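Local structure of MdcA (Pseudomonas aeruginosa, 5VIT) at residues L28-V33 / A157-N162; I187-R192 / V214-P219; I271-G276 / I301-V306. The protein probably transfers the acyl carrier protein from its acetyl thioester to malonate, as the alpha subunit of malonate decarboxylase. All coordinates share one frame; numbering follows the deposited sequence.

Contact 1 (L28-V33 / A157-N162)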
ATOM      1  N   LEU A  28      27.325  62.623   7.497  1.00 69.26           N
ATOM      2  CA  LEU A  28      27.338  61.494   8.421  1.00 66.74           C
ATOM      3  C   LEU A  28      28.159  60.301   7.911  1.00 64.67           C
ATOM      4  O   LEU A  28      28.582  59.456   8.697  1.00 64.81           O
ATOM      5  CB  LEU A  28      25.895  61.067   8.710  1.00 61.31           C
ATOM      6  CG  LEU A  28      25.605  59.801   9.518  1.00 67.23           C
ATOM      7  CD1 LEU A  28      26.273  59.824  10.895  1.00 73.13           C
ATOM      8  CD2 LEU A  28      24.106  59.617   9.654  1.00 62.75           C
ATOM      9  N   ALA A  29      28.408  60.250   6.604  1.00 64.08           N
ATOM     10  CA  ALA A  29      29.041  59.084   5.993  1.00 58.81           C
ATOM     11  C   ALA A  29      30.377  59.411   5.338  1.00 59.54           C
ATOM     12  O   ALA A  29      30.621  60.553   4.943  1.00 63.60           O
ATOM     13  CB  ALA A  29      28.100  58.459   4.970  1.00 55.94           C
ATOM     14  N   ASP A  30      31.229  58.391   5.216  1.00 52.64           N
ATOM     15  CA  ASP A  30      32.544  58.519   4.588  1.00 51.32           C
ATOM     16  C   ASP A  30      32.596  57.742   3.268  1.00 54.35           C
ATOM     17  O   ASP A  30      33.137  56.628   3.189  1.00 48.00           O
ATOM     18  CB  ASP A  30      33.648  58.042   5.552  1.00 56.29           C
ATOM     19  CG  ASP A  30      35.031  57.983   4.899  1.00 61.65           C
ATOM     20  OD1 ASP A  30      35.370  58.892   4.109  1.00 53.46           O
ATOM     21  OD2 ASP A  30      35.781  57.020   5.181  1.00 63.88           O
ATOM     22  N   GLY A  31      32.047  58.351   2.221  1.00 55.32           N
ATOM     23  CA  GLY A  31      31.923  57.678   0.944  1.00 50.30           C
ATOM     24  C   GLY A  31      30.813  56.655   1.073  1.00 46.53           C
ATOM     25  O   GLY A  31      29.686  56.998   1.421  1.00 44.62           O
ATOM     26  N   ALA A  32      31.140  55.392   0.820  1.00 45.18           N
ATOM     27  CA  ALA A  32      30.157  54.317   0.894  1.00 43.10           C
ATOM     28  C   ALA A  32      30.049  53.738   2.304  1.00 43.73           C
ATOM     29  O   ALA A  32      29.170  52.927   2.588  1.00 41.32           O
ATOM     30  CB  ALA A  32      30.512  53.219  -0.103  1.00 44.63           C
ATOM     31  N   VAL A  33      30.943  54.160   3.193  1.00 45.32           N
ATOM     32  CA  VAL A  33      31.013  53.556   4.516  1.00 47.46           C
ATOM     33  C   VAL A  33      30.261  54.372   5.563  1.00 46.87           C
ATOM     34  O   VAL A  33      30.496  55.567   5.723  1.00 51.05           O
ATOM     35  CB  VAL A  33      32.475  53.369   4.959  1.00 49.13           C
ATOM     36  CG1 VAL A  33      32.536  52.815   6.361  1.00 44.65           C
ATOM     37  CG2 VAL A  33      33.218  52.465   3.980  1.00 39.23           C
ATOM     38  N   ALA A 157      33.094  43.502   2.937  1.00 36.71           N
ATOM     39  CA  ALA A 157      33.038  44.549   1.911  1.00 36.72           C
ATOM     40  C   ALA A 157      34.379  45.268   1.764  1.00 41.60           C
ATOM     41  O   ALA A 157      35.169  45.324   2.707  1.00 45.60           O
ATOM     42  CB  ALA A 157      31.950  45.547   2.229  1.00 30.98           C
ATOM     43  N   ASP A 158      34.655  45.802   0.579  1.00 41.74           N
ATOM     44  CA  ASP A 158      35.747  46.765   0.453  1.00 42.85           C
ATOM     45  C   ASP A 158      35.167  48.187   0.591  1.00 44.96           C
ATOM     46  O   ASP A 158      33.941  48.363   0.693  1.00 40.82           O
ATOM     47  CB  ASP A 158      36.520  46.581  -0.866  1.00 40.92           C
ATOM     48  CG  ASP A 158      35.665  46.836  -2.107  1.00 45.90           C
ATOM     49  OD1 ASP A 158      34.599  47.485  -1.994  1.00 39.40           O
ATOM     50  OD2 ASP A 158      36.078  46.388  -3.205  1.00 38.39           O
ATOM     51  N   ARG A 159      36.036  49.193   0.589  1.00 44.86           N
ATOM     52  CA  ARG A 159      35.613  50.566   0.867  1.00 50.86           C
ATOM     53  C   ARG A 159      34.660  51.102  -0.206  1.00 46.75           C
ATOM     54  O   ARG A 159      33.905  52.035   0.056  1.00 45.76           O
ATOM     55  CB  ARG A 159      36.832  51.499   0.995  1.00 56.79           C
ATOM     56  CG  ARG A 159      37.966  50.990   1.882  1.00 61.81           C
ATOM     57  CD  ARG A 159      37.620  51.078   3.361  1.00 62.15           C
ATOM     58  NE  ARG A 159      37.293  52.438   3.785  1.00 69.80           N
ATOM     59  CZ  ARG A 159      36.860  52.759   5.006  1.00 70.30           C
ATOM     60  NH1 ARG A 159      36.700  51.815   5.932  1.00 62.76           N
ATOM     61  NH2 ARG A 159      36.577  54.024   5.301  1.00 59.09           N
ATOM     62  N   GLU A 160      34.701  50.502  -1.401  1.00 50.03           N
ATOM     63  CA  GLU A 160      33.909  50.953  -2.551  1.00 51.81           C
ATOM     64  C   GLU A 160      32.525  50.308  -2.668  1.00 49.99           C
ATOM     65  O   GLU A 160      31.692  50.752  -3.460  1.00 48.26           O
ATOM     66  CB  GLU A 160      34.673  50.710  -3.853  1.00 51.79           C
ATOM     67  CG  GLU A 160      35.499  51.903  -4.322  1.00 64.52           C
ATOM     68  CD  GLU A 160      34.653  53.125  -4.730  1.00 79.35           C
ATOM     69  OE1 GLU A 160      33.400  53.081  -4.642  1.00 77.29           O
ATOM     70  OE2 GLU A 160      35.258  54.150  -5.123  1.00 86.72           O
ATOM     71  N   GLY A 161      32.273  49.268  -1.882  1.00 48.19           N
ATOM     72  CA  GLY A 161      30.946  48.681  -1.849  1.00 44.95           C
ATOM     73  C   GLY A 161      30.793  47.271  -2.401  1.00 40.79           C
ATOM     74  O   GLY A 161      29.698  46.710  -2.327  1.00 42.02           O
ATOM     75  N   ASN A 162      31.857  46.692  -2.955  1.00 35.77           N
ATOM     76  CA  ASN A 162      31.785  45.297  -3.373  1.00 37.70           C
ATOM     77  C   ASN A 162      31.618  44.459  -2.128  1.00 43.19           C
ATOM     78  O   ASN A 162      32.262  44.731  -1.107  1.00 39.79           O
ATOM     79  CB  ASN A 162      33.019  44.849  -4.150  1.00 36.11           C
ATOM     80  CG  ASN A 162      33.243  45.657  -5.401  1.00 41.67           C
ATOM     81  OD1 ASN A 162      32.515  45.511  -6.381  1.00 41.00           O
ATOM     82  ND2 ASN A 162      34.264  46.516  -5.381  1.00 40.85           N
TER

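Contact 2 (I187-R192 / V214-P219)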
ATOM      1  N   ILE A 187      21.496  49.143   1.677  1.00 37.88           N
ATOM      2  CA  ILE A 187      22.411  49.177   2.817  1.00 33.32           C
ATOM      3  C   ILE A 187      22.813  47.765   3.205  1.00 34.73           C
ATOM      4  O   ILE A 187      21.958  46.925   3.482  1.00 32.62           O
ATOM      5  CB  ILE A 187      21.782  49.866   4.032  1.00 33.56           C
ATOM      6  CG1 ILE A 187      21.235  51.247   3.659  1.00 35.86           C
ATOM      7  CG2 ILE A 187      22.795  49.998   5.159  1.00 36.69           C
ATOM      8  CD1 ILE A 187      20.354  51.841   4.739  1.00 34.44           C
ATOM      9  N   VAL A 188      24.118  47.518   3.236  1.00 33.16           N
ATOM     10  CA  VAL A 188      24.666  46.205   3.542  1.00 32.49           C
ATOM     11  C   VAL A 188      25.471  46.239   4.849  1.00 38.37           C
ATOM     12  O   VAL A 188      26.399  47.033   4.993  1.00 40.01           O
ATOM     13  CB  VAL A 188      25.556  45.715   2.371  1.00 35.94           C
ATOM     14  CG1 VAL A 188      26.201  44.375   2.672  1.00 33.02           C
ATOM     15  CG2 VAL A 188      24.734  45.639   1.085  1.00 31.44           C
ATOM     16  N   GLN A 189      25.106  45.407   5.822  1.00 37.35           N
ATOM     17  CA  GLN A 189      25.986  45.238   6.973  1.00 35.26           C
ATOM     18  C   GLN A 189      26.969  44.119   6.653  1.00 38.11           C
ATOM     19  O   GLN A 189      26.584  43.064   6.132  1.00 34.19           O
ATOM     20  CB  GLN A 189      25.209  44.928   8.247  1.00 32.72           C
ATOM     21  CG  GLN A 189      24.387  43.633   8.181  1.00 36.14           C
ATOM     22  CD  GLN A 189      24.038  43.090   9.555  1.00 34.10           C
ATOM     23  OE1 GLN A 189      22.985  43.405  10.113  1.00 35.50           O
ATOM     24  NE2 GLN A 189      24.927  42.261  10.108  1.00 31.32           N
ATOM     25  N   VAL A 190      28.246  44.360   6.929  1.00 32.61           N
ATOM     26  CA  VAL A 190      29.256  43.335   6.732  1.00 34.70           C
ATOM     27  C   VAL A 190      30.008  43.069   8.040  1.00 40.67           C
ATOM     28  O   VAL A 190      30.033  43.906   8.957  1.00 39.66           O
ATOM     29  CB  VAL A 190      30.256  43.711   5.622  1.00 34.75           C
ATOM     30  CG1 VAL A 190      29.529  43.875   4.304  1.00 38.04           C
ATOM     31  CG2 VAL A 190      31.001  44.988   5.979  1.00 38.58           C
ATOM     32  N   ASN A 191      30.607  41.890   8.128  1.00 36.74           N
ATOM     33  CA  ASN A 191      31.302  41.510   9.331  1.00 35.83           C
ATOM     34  C   ASN A 191      32.617  42.285   9.466  1.00 39.01           C
ATOM     35  O   ASN A 191      33.058  42.586  10.576  1.00 34.67           O
ATOM     36  CB  ASN A 191      31.525  39.998   9.338  1.00 34.60           C
ATOM     37  CG  ASN A 191      30.237  39.230   9.566  1.00 35.12           C
ATOM     38  OD1 ASN A 191      29.189  39.824   9.836  1.00 35.67           O
ATOM     39  ND2 ASN A 191      30.309  37.905   9.483  1.00 35.15           N
ATOM     40  N   ARG A 192      33.225  42.609   8.329  1.00 37.87           N
ATOM     41  CA  ARG A 192      34.433  43.427   8.298  1.00 42.70           C
ATOM     42  C   ARG A 192      34.652  44.078   6.933  1.00 45.86           C
ATOM     43  O   ARG A 192      34.342  43.504   5.877  1.00 42.83           O
ATOM     44  CB  ARG A 192      35.673  42.603   8.678  1.00 42.36           C
ATOM     45  CG  ARG A 192      36.016  41.531   7.687  1.00 45.62           C
ATOM     46  CD  ARG A 192      37.044  40.542   8.215  1.00 52.34           C
ATOM     47  NE  ARG A 192      37.104  39.361   7.351  1.00 51.64           N
ATOM     48  CZ  ARG A 192      37.958  39.211   6.343  1.00 56.19           C
ATOM     49  NH1 ARG A 192      38.851  40.166   6.080  1.00 53.29           N
ATOM     50  NH2 ARG A 192      37.929  38.102   5.603  1.00 56.70           N
ATOM     51  N   VAL A 214      28.201  49.000   6.245  1.00 42.33           N
ATOM     52  CA  VAL A 214      28.417  49.245   7.666  1.00 38.38           C
ATOM     53  C   VAL A 214      29.093  48.032   8.275  1.00 40.60           C
ATOM     54  O   VAL A 214      28.628  46.903   8.088  1.00 38.32           O
ATOM     55  CB  VAL A 214      27.100  49.490   8.433  1.00 42.54           C
ATOM     56  CG1 VAL A 214      27.391  50.024   9.825  1.00 42.07           C
ATOM     57  CG2 VAL A 214      26.211  50.449   7.677  1.00 51.28           C
ATOM     58  N   GLU A 215      30.179  48.246   9.003  1.00 38.60           N
ATOM     59  CA  GLU A 215      30.740  47.163   9.798  1.00 42.20           C
ATOM     60  C   GLU A 215      29.771  46.870  10.946  1.00 42.19           C
ATOM     61  O   GLU A 215      29.413  47.759  11.721  1.00 38.45           O
ATOM     62  CB  GLU A 215      32.136  47.514  10.320  1.00 42.97           C
ATOM     63  CG  GLU A 215      32.929  46.290  10.795  1.00 44.66           C
ATOM     64  CD  GLU A 215      34.379  46.607  11.151  1.00 49.22           C
ATOM     65  OE1 GLU A 215      35.259  46.508  10.256  1.00 47.77           O
ATOM     66  OE2 GLU A 215      34.634  46.952  12.328  1.00 50.66           O
ATOM     67  N   ALA A 216      29.318  45.628  11.037  1.00 41.99           N
ATOM     68  CA  ALA A 216      28.323  45.287  12.043  1.00 44.23           C
ATOM     69  C   ALA A 216      28.955  45.224  13.435  1.00 45.05           C
ATOM     70  O   ALA A 216      30.161  44.993  13.570  1.00 40.93           O
ATOM     71  CB  ALA A 216      27.660  43.973  11.699  1.00 39.89           C
ATOM     72  N   ASP A 217      28.135  45.422  14.463  1.00 47.02           N
ATOM     73  CA  ASP A 217      28.623  45.358  15.837  1.00 44.17           C
ATOM     74  C   ASP A 217      29.066  43.940  16.199  1.00 46.33           C
ATOM     75  O   ASP A 217      29.857  43.754  17.113  1.00 52.85           O
ATOM     76  CB  ASP A 217      27.560  45.882  16.820  1.00 40.02           C
ATOM     77  CG  ASP A 217      26.269  45.074  16.802  1.00 47.17           C
ATOM     78  OD1 ASP A 217      26.014  44.336  15.820  1.00 43.05           O
ATOM     79  OD2 ASP A 217      25.502  45.185  17.789  1.00 41.39           O
ATOM     80  N   GLN A 218      28.578  42.946  15.464  1.00 43.36           N
ATOM     81  CA  GLN A 218      29.036  41.567  15.605  1.00 41.57           C
ATOM     82  C   GLN A 218      28.673  40.776  14.345  1.00 40.39           C
ATOM     83  O   GLN A 218      27.885  41.261  13.537  1.00 41.57           O
ATOM     84  CB  GLN A 218      28.421  40.921  16.843  1.00 42.86           C
ATOM     85  CG  GLN A 218      26.954  41.181  16.988  1.00 44.56           C
ATOM     86  CD  GLN A 218      26.365  40.385  18.115  1.00 47.76           C
ATOM     87  OE1 GLN A 218      26.050  39.207  17.954  1.00 50.82           O
ATOM     88  NE2 GLN A 218      26.231  41.014  19.277  1.00 47.74           N
ATOM     89  N   PRO A 219      29.258  39.571  14.166  1.00 35.29           N
ATOM     90  CA  PRO A 219      28.920  38.780  12.973  1.00 37.50           C
ATOM     91  C   PRO A 219      27.408  38.588  12.820  1.00 36.96           C
ATOM     92  O   PRO A 219      26.677  38.452  13.824  1.00 35.31           O
ATOM     93  CB  PRO A 219      29.632  37.439  13.217  1.00 40.83           C
ATOM     94  CG  PRO A 219      30.799  37.787  14.112  1.00 38.14           C
ATOM     95  CD  PRO A 219      30.318  38.934  14.977  1.00 37.60           C
TER
HETATM   96  O   HOH W   1      24.910  41.571  12.993  1.00 35.62           O

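Contact 3 (I271-G276 / I301-V306)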
ATOM      1  N   ILE A 271      19.083   6.920   5.602  1.00 23.06           N
ATOM      2  CA  ILE A 271      19.058   5.484   5.313  1.00 25.91           C
ATOM      3  C   ILE A 271      19.297   5.123   3.843  1.00 23.51           C
ATOM      4  O   ILE A 271      19.278   3.945   3.484  1.00 25.09           O
ATOM      5  CB  ILE A 271      17.733   4.820   5.798  1.00 24.58           C
ATOM      6  CG1 ILE A 271      16.541   5.211   4.911  1.00 26.08           C
ATOM      7  CG2 ILE A 271      17.501   5.161   7.260  1.00 22.34           C
ATOM      8  CD1 ILE A 271      15.241   4.500   5.265  1.00 23.06           C
ATOM      9  N   LEU A 272      19.569   6.111   2.997  1.00 26.95           N
ATOM     10  CA  LEU A 272      20.046   5.790   1.645  1.00 28.33           C
ATOM     11  C   LEU A 272      21.288   4.865   1.659  1.00 30.04           C
ATOM     12  O   LEU A 272      21.313   3.860   0.934  1.00 30.00           O
ATOM     13  CB  LEU A 272      20.350   7.065   0.853  1.00 26.51           C
ATOM     14  CG  LEU A 272      19.134   7.840   0.346  1.00 29.45           C
ATOM     15  CD1 LEU A 272      19.560   9.137  -0.339  1.00 25.39           C
ATOM     16  CD2 LEU A 272      18.307   6.967  -0.611  1.00 29.66           C
ATOM     17  N   PRO A 273      22.305   5.171   2.496  1.00 26.04           N
ATOM     18  CA  PRO A 273      23.483   4.288   2.437  1.00 29.34           C
ATOM     19  C   PRO A 273      23.335   2.964   3.205  1.00 33.71           C
ATOM     20  O   PRO A 273      24.271   2.163   3.226  1.00 35.59           O
ATOM     21  CB  PRO A 273      24.607   5.145   3.039  1.00 33.27           C
ATOM     22  CG  PRO A 273      23.958   6.213   3.807  1.00 32.14           C
ATOM     23  CD  PRO A 273      22.506   6.317   3.402  1.00 30.66           C
ATOM     24  N   THR A 274      22.169   2.721   3.798  1.00 31.64           N
ATOM     25  CA  THR A 274      21.892   1.433   4.418  1.00 29.44           C
ATOM     26  C   THR A 274      20.766   0.732   3.682  1.00 29.94           C
ATOM     27  O   THR A 274      20.994  -0.201   2.882  1.00 30.38           O
ATOM     28  CB  THR A 274      21.535   1.601   5.906  1.00 32.10           C
ATOM     29  OG1 THR A 274      20.528   2.620   6.056  1.00 29.83           O
ATOM     30  CG2 THR A 274      22.769   2.025   6.675  1.00 28.83           C
ATOM     31  N   TYR A 275      19.542   1.183   3.941  1.00 27.81           N
ATOM     32  CA  TYR A 275      18.382   0.612   3.273  1.00 27.88           C
ATOM     33  C   TYR A 275      18.472   0.750   1.744  1.00 28.94           C
ATOM     34  O   TYR A 275      18.228  -0.209   1.006  1.00 26.25           O
ATOM     35  CB  TYR A 275      17.090   1.265   3.788  1.00 29.84           C
ATOM     36  CG  TYR A 275      15.871   0.663   3.148  1.00 27.87           C
ATOM     37  CD1 TYR A 275      15.501  -0.653   3.413  1.00 28.85           C
ATOM     38  CD2 TYR A 275      15.104   1.397   2.251  1.00 28.71           C
ATOM     39  CE1 TYR A 275      14.385  -1.222   2.797  1.00 32.63           C
ATOM     40  CE2 TYR A 275      13.991   0.852   1.652  1.00 24.37           C
ATOM     41  CZ  TYR A 275      13.636  -0.454   1.924  1.00 27.19           C
ATOM     42  OH  TYR A 275      12.541  -0.987   1.300  1.00 27.17           O
ATOM     43  N   GLY A 276      18.798   1.951   1.268  1.00 26.22           N
ATOM     44  CA  GLY A 276      18.916   2.171  -0.165  1.00 28.84           C
ATOM     45  C   GLY A 276      19.967   1.262  -0.784  1.00 28.27           C
ATOM     46  O   GLY A 276      19.744   0.664  -1.840  1.00 26.46           O
ATOM     47  N   ILE A 301      26.451  11.583   0.708  1.00 25.62           N
ATOM     48  CA  ILE A 301      27.542  12.133  -0.108  1.00 31.98           C
ATOM     49  C   ILE A 301      28.831  11.272  -0.051  1.00 31.55           C
ATOM     50  O   ILE A 301      29.377  10.886  -1.091  1.00 29.93           O
ATOM     51  CB  ILE A 301      27.878  13.577   0.321  1.00 29.03           C
ATOM     52  CG1 ILE A 301      26.660  14.491   0.096  1.00 30.51           C
ATOM     53  CG2 ILE A 301      29.124  14.082  -0.428  1.00 27.68           C
ATOM     54  CD1 ILE A 301      26.733  15.859   0.806  1.00 25.48           C
ATOM     55  N   GLU A 302      29.284  10.956   1.161  1.00 29.28           N
ATOM     56  CA  GLU A 302      30.494  10.150   1.372  1.00 31.18           C
ATOM     57  C   GLU A 302      30.392   8.760   0.760  1.00 36.86           C
ATOM     58  O   GLU A 302      31.393   8.207   0.283  1.00 30.70           O
ATOM     59  CB  GLU A 302      30.785  10.024   2.869  1.00 30.97           C
ATOM     60  CG  GLU A 302      30.959  11.369   3.572  1.00 31.89           C
ATOM     61  CD  GLU A 302      32.134  12.149   2.993  1.00 36.20           C
ATOM     62  OE1 GLU A 302      33.255  11.596   2.964  1.00 30.20           O
ATOM     63  OE2 GLU A 302      31.929  13.293   2.536  1.00 34.35           O
ATOM     64  N   SER A 303      29.178   8.206   0.777  1.00 35.32           N
ATOM     65  CA  SER A 303      28.901   6.872   0.243  1.00 30.63           C
ATOM     66  C   SER A 303      28.827   6.867  -1.259  1.00 27.63           C
ATOM     67  O   SER A 303      28.805   5.805  -1.867  1.00 30.01           O
ATOM     68  CB  SER A 303      27.577   6.331   0.786  1.00 31.82           C
ATOM     69  OG  SER A 303      27.594   6.331   2.188  1.00 42.26           O
ATOM     70  N   GLY A 304      28.724   8.052  -1.856  1.00 30.62           N
ATOM     71  CA  GLY A 304      28.733   8.172  -3.310  1.00 29.79           C
ATOM     72  C   GLY A 304      27.370   8.171  -3.984  1.00 30.40           C
ATOM     73  O   GLY A 304      27.265   7.863  -5.168  1.00 33.90           O
ATOM     74  N   TRP A 305      26.324   8.504  -3.234  1.00 32.23           N
ATOM     75  CA  TRP A 305      24.969   8.611  -3.786  1.00 27.13           C
ATOM     76  C   TRP A 305      24.740   9.945  -4.490  1.00 27.24           C
ATOM     77  O   TRP A 305      24.028  10.026  -5.487  1.00 30.53           O
ATOM     78  CB  TRP A 305      23.924   8.449  -2.675  1.00 27.15           C
ATOM     79  CG  TRP A 305      23.792   7.044  -2.206  1.00 30.82           C
ATOM     80  CD1 TRP A 305      24.660   6.364  -1.399  1.00 30.23           C
ATOM     81  CD2 TRP A 305      22.739   6.128  -2.526  1.00 28.74           C
ATOM     82  NE1 TRP A 305      24.215   5.081  -1.204  1.00 30.08           N
ATOM     83  CE2 TRP A 305      23.033   4.913  -1.878  1.00 30.15           C
ATOM     84  CE3 TRP A 305      21.566   6.225  -3.281  1.00 32.32           C
ATOM     85  CZ2 TRP A 305      22.201   3.801  -1.967  1.00 28.74           C
ATOM     86  CZ3 TRP A 305      20.737   5.121  -3.364  1.00 31.19           C
ATOM     87  CH2 TRP A 305      21.059   3.924  -2.712  1.00 30.57           C
ATOM     88  N   VAL A 306      25.347  10.992  -3.952  1.00 27.30           N
ATOM     89  CA  VAL A 306      25.018  12.351  -4.342  1.00 24.79           C
ATOM     90  C   VAL A 306      25.990  12.898  -5.374  1.00 26.61           C
ATOM     91  O   VAL A 306      27.147  13.151  -5.056  1.00 27.60           O
ATOM     92  CB  VAL A 306      25.037  13.260  -3.123  1.00 25.12           C
ATOM     93  CG1 VAL A 306      24.732  14.685  -3.527  1.00 24.00           C
ATOM     94  CG2 VAL A 306      24.055  12.751  -2.066  1.00 27.89           C
TER

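Contact 1 (L28-V33 / A157-N162)
R159 reaches across from one tight turn to pair with D30 and lie against V33 of another. The pair brings together a type II' beta turn, D30 to V33, and a type I beta turn, D158 to G161, which follows strand 156-158 of a small mixed sheet. From CB the R159 chain starts beside its own backbone N. Bends at chi2 (-74°) and chi3 (-58°) then fold it back toward the D30-V33 turn. NE is the first atom to meet V33, 4.1 Å from CG2. That methyl sits over the centre of the guanidinium face, with V33 CG2 3.8 Å from R159 CZ and 4.0 Å from R159 NH1. At the tip, R159 NH2 forms a salt bridge to D30 OD2 at 3.1 Å. The carboxylate oxygen arrives in the guanidinium plane, at its edge, although the two planes are turned 49° apart. Nearer the backbone of the second turn, A32 CB lies 3.6 Å from R159 O. A32 also bonds by its backbone to V213 of strand 212-215, and the R159 side chain also touches I193 of strand 192-194. The second turn is braced by D158, whose OD2 takes N162 ND2 on its syn lone pair at 2.8 Å.

Contact 2 (I187-R192 / V214-P219)
Q189 holds CG between its backbone N and carbonyl carbon (chi1 61°), and the extended chain beyond brings NE2 to 3.6 Å from A216 CB. N191 instead sets CG beside its backbone N (chi1 -72°), which lays the amide across P219 at about a right angle. There N191 OD1 lies 3.3 Å from P219 CA, and N191 ND2 meets P219 CB at 3.8 Å. OD1 is also hydrogen-bonded to F220 N, so the amide is held at the loop that follows the second strand. The Q189 amide is gripped at both ends: OE1 accepts from L66 N at the start of helix 64-70, while NE2 donates to a water, and that water donates to Q218 O, its oxygen 3.0 Å from Q218 O.

The backbones beneath are neighbouring parallel strands, 185-190 and 212-215, of the large Rossmann-like sheet. V214 N donates to V188 O at 2.9 Å, V190 N to V214 O at 2.8 Å, and A216 N to V190 O at 2.8 Å. CA-H...O contacts from Q189 to V214 O and from E215 to V190 O fill in between. Q189 and V214 share one face, where F65 covers V214; I187 CG2 packs on V214 CG2 beside L43 and L46 of helix 39-46. V190 and E215 belong to the opposite face. The first chain turns a corner at N191 and continues into strand 192-194 of a different sheet. E215 extends alongside this exit, with CG near N191 O and OE1 3.7 Å from R192 CA; OE1 also receives a weak bond from I193 N.

Contact 3 (I271-G276 / I301-V306)
W305 buries more area than any other residue here, its indole lying against the kinked turn L272-G276. The aromatic packing has a face and an edge component. Over one face lies the backbone of L272, its C atom 3.7 Å above the ring plane and offset toward the rim, with CB on the same face and L272 CD2 4.1 Å from W305 CZ3. At the edge comes G276, which has no side chain; its C atom is 3.5 Å from W305 CH2, and its carbonyl oxygen lies in the ring plane. L272 O comes to 3.0 Å from W305 CZ2, a close van der Waals approach. W305 keeps CG beside its backbone N (chi1 -74°), which carries the ring out toward the helix.

A second, non-aromatic contact sets P273 CB 3.3 Å from S303 OG, a hydroxyl whose hydrogen bond is to P299 O, one turn back.

Backbone bonds shape both partners. I271 O accepts from T274 N at 3.2 Å and from G276 N at 3.0 Å, the latter closing a wider pi-type turn where the helix is kinked. Across from it, G304 takes positive phi (93°) in a Schellman motif that ends the short helix and releases the chain toward W305. S303 O also accepts from K282 NZ.

In the fold, helices 263-278 and 298-302 are successive connections between the parallel strands 256-259, 288-290 and 308-310, so the contact lies between two consecutive beta-alpha-beta connections of one sheet; W540 of helix 534-540 touches S303.

Along the chain the contacts come in series, and they fall into two groups. Contacts 1 and 2 have centres about 11 Å apart and share the edge region of the first parallel sheet, where strands 33-34, 212-215 and 185-190 run side by side. They touch directly: A157 N lies 3.2 Å from R192 O, a probable hydrogen bond within the small sheet, while A157 CB packs on V190 CG1 of the main one; the chain itself passes from strand 185-190 into 192-194. Contact 3 lies among the helices that connect strands of a second, separate large sheet, its centre about 47 Å from that of contact 1 and about 39 Å from that of contact 2; nearest atoms of contacts 2 and 3 are about 24 Å apart.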